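Local coordinates for protein lipase (Pelosinus fermentans, PDB 5AH0) that is a lipase of the alpha/beta-hydrolase clan that hydrolyses the polyester poly(butylene adipate-co-terephthalate) and carries a bound zinc ion, at residues E19-K24 / K195-F200. Residues are numbered along the deposited sequence; the frame is centred on the assembly and turned at random.
Sequences EVLGLK and KLIYDF
E19 reaches the 195-200 segment with its carboxylate: OE2 accepts a weak hydrogen bond from D199 N at 3.0 Å, bent to 129° at the hydrogen. The torsions explain the reach, since CG stands anti to the carbonyl carbon (chi1 -66°) and the chain is extended beyond it. OE1 is taken by G16 N, so one carboxylate links its own loop to the other segment. The two carboxylates, their planes 74° apart, come no closer than 4.9 Å between E19 OE2 and D199 OD2, and D199 OD2 turns to a salt bridge with R87, which probably eases the like-charge repulsion. An alanine at E19 would probably leave D199 N without this acceptor and G16 N without its carboxylate partner. V20 supplies the straighter bond, V20 N to I197 O at 2.8 Å. Its CG1 meets L196 CD1 at 4.0 Å, while CG2 lies near the plane of the Y198 ring, at its edge, 3.9 Å from CD2. Y198 OH is hydrogen-bonded to M13 O, a further tie to the loop after strand 6-9. L21 touches on the more exposed side, its CD1 3.8 Å from I197 CD1. From V20 to L23 the chain makes a type II beta turn, closed by L23 N to V20 O at 3.2 Å; at G22's backbone angles a CB would press against L21 O. L196 and Y198 also pack on helix 173-190. The arrangement is loop-to-loop packing in an alpha/beta-hydrolase fold, joining the loop between strand 6-9 and helix 32-38 to the one between helices 173-190 and 215-223.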
loop_
_atom_site.group_PDB
_atom_site.type_symbol
_atom_site.label_atom_id
_atom_site.label_comp_id
_atom_site.label_asym_id
_atom_site.label_seq_id
_atom_site.Cartn_x
_atom_site.Cartn_y
_atom_site.Cartn_z
ATOM N N GLU A 19 14.645 0.643 8.031
ATOM C CA GLU A 19 14.664 -0.809 7.967
ATOM C C GLU A 19 15.376 -1.274 6.708
ATOM O O GLU A 19 15.498 -0.510 5.749
ATOM C CB GLU A 19 13.243 -1.368 7.984
ATOM C CG GLU A 19 12.483 -1.147 9.272
ATOM C CD GLU A 19 10.999 -1.449 9.120
ATOM O OE1 GLU A 19 10.373 -0.910 8.182
ATOM O OE2 GLU A 19 10.454 -2.221 9.940
ATOM N N VAL A 20 15.830 -2.527 6.714
ATOM C CA VAL A 20 16.464 -3.139 5.551
ATOM C C VAL A 20 17.534 -2.220 4.995
ATOM O O VAL A 20 17.387 -1.666 3.905
ATOM C CB VAL A 20 15.438 -3.455 4.441
ATOM C CG1 VAL A 20 16.075 -4.288 3.335
ATOM C CG2 VAL A 20 14.246 -4.190 5.019
ATOM N N LEU A 21 18.601 -2.045 5.764
ATOM C CA LEU A 21 19.714 -1.214 5.340
ATOM C C LEU A 21 20.211 -1.674 3.986
ATOM O O LEU A 21 20.329 -2.873 3.734
ATOM C CB LEU A 21 20.842 -1.260 6.365
ATOM C CG LEU A 21 20.819 -0.140 7.398
ATOM C CD1 LEU A 21 19.518 -0.143 8.194
ATOM C CD2 LEU A 21 22.014 -0.275 8.329
ATOM N N GLY A 22 20.479 -0.723 3.104
ATOM C CA GLY A 22 21.071 -1.056 1.831
ATOM C C GLY A 22 20.076 -1.224 0.709
ATOM O O GLY A 22 20.476 -1.343 -0.441
ATOM N N LEU A 23 18.787 -1.255 1.026
ATOM C CA LEU A 23 17.750 -1.362 0.000
ATOM C C LEU A 23 16.526 -0.526 0.365
ATOM O O LEU A 23 15.790 -0.854 1.298
ATOM C CB LEU A 23 17.331 -2.819 -0.215
ATOM C CG LEU A 23 16.585 -3.084 -1.532
ATOM C CD1 LEU A 23 17.534 -3.014 -2.715
ATOM C CD2 LEU A 23 15.862 -4.396 -1.523
ATOM N N LYS A 24 16.320 0.558 -0.371
ATOM C CA LYS A 24 15.128 1.383 -0.220
ATOM C C LYS A 24 13.944 0.726 -0.936
ATOM O O LYS A 24 14.074 0.273 -2.080
ATOM C CB LYS A 24 15.383 2.777 -0.792
ATOM C CG LYS A 24 15.448 3.896 0.217
ATOM C CD LYS A 24 16.547 3.697 1.225
ATOM C CE LYS A 24 16.459 4.760 2.278
ATOM N NZ LYS A 24 17.483 4.537 3.314
ATOM N N LYS A 195 20.451 -10.694 10.788
ATOM C CA LYS A 195 20.516 -9.376 11.402
ATOM C C LYS A 195 19.729 -8.328 10.627
ATOM O O LYS A 195 19.880 -7.137 10.871
ATOM C CB LYS A 195 21.969 -8.921 11.581
ATOM C CG LYS A 195 22.713 -9.687 12.669
ATOM C CD LYS A 195 23.966 -8.938 13.114
ATOM C CE LYS A 195 24.593 -9.562 14.364
ATOM N NZ LYS A 195 25.742 -8.756 14.886
ATOM N N LEU A 196 18.882 -8.777 9.705
ATOM C CA LEU A 196 18.040 -7.871 8.927
ATOM C C LEU A 196 17.110 -7.057 9.822
ATOM O O LEU A 196 16.412 -7.604 10.673
ATOM C CB LEU A 196 17.207 -8.660 7.917
ATOM C CG LEU A 196 16.222 -7.874 7.052
ATOM C CD1 LEU A 196 16.937 -7.184 5.888
ATOM C CD2 LEU A 196 15.142 -8.822 6.516
ATOM N N ILE A 197 17.100 -5.746 9.633
ATOM C CA ILE A 197 16.175 -4.904 10.369
ATOM C C ILE A 197 14.838 -4.890 9.638
ATOM O O ILE A 197 14.700 -4.291 8.571
ATOM C CB ILE A 197 16.711 -3.483 10.535
ATOM C CG1 ILE A 197 18.128 -3.533 11.114
ATOM C CG2 ILE A 197 15.773 -2.658 11.413
ATOM C CD1 ILE A 197 18.787 -2.184 11.255
ATOM N N TYR A 198 13.870 -5.604 10.192
ATOM C CA TYR A 198 12.535 -5.664 9.626
ATOM C C TYR A 198 11.541 -5.874 10.755
ATOM O O TYR A 198 11.767 -6.694 11.641
ATOM C CB TYR A 198 12.427 -6.785 8.585
ATOM C CG TYR A 198 11.181 -6.715 7.730
ATOM C CD1 TYR A 198 9.942 -7.112 8.235
ATOM C CD2 TYR A 198 11.236 -6.264 6.411
ATOM C CE1 TYR A 198 8.783 -7.056 7.450
ATOM C CE2 TYR A 198 10.081 -6.201 5.614
ATOM C CZ TYR A 198 8.864 -6.602 6.147
ATOM O OH TYR A 198 7.728 -6.544 5.383
ATOM N N ASP A 199 10.450 -5.121 10.738
ATOM C CA ASP A 199 9.470 -5.203 11.807
ATOM C C ASP A 199 8.037 -5.261 11.287
ATOM O O ASP A 199 7.639 -4.439 10.467
ATOM C CB ASP A 199 9.622 -4.017 12.751
ATOM C CG ASP A 199 8.567 -4.014 13.833
ATOM O OD1 ASP A 199 8.172 -5.119 14.273
ATOM O OD2 ASP A 199 8.126 -2.919 14.233
ATOM N N PHE A 200 7.247 -6.206 11.789
ATOM C CA PHE A 200 5.900 -6.374 11.254
ATOM C C PHE A 200 4.915 -5.365 11.812
ATOM O O PHE A 200 3.809 -5.211 11.276
ATOM C CB PHE A 200 5.412 -7.799 11.482
ATOM C CG PHE A 200 6.178 -8.807 10.681
ATOM C CD1 PHE A 200 5.942 -8.943 9.322
ATOM C CD2 PHE A 200 7.137 -9.608 11.275
ATOM C CE1 PHE A 200 6.652 -9.855 8.569
ATOM C CE2 PHE A 200 7.847 -10.528 10.531
ATOM C CZ PHE A 200 7.608 -10.646 9.174
#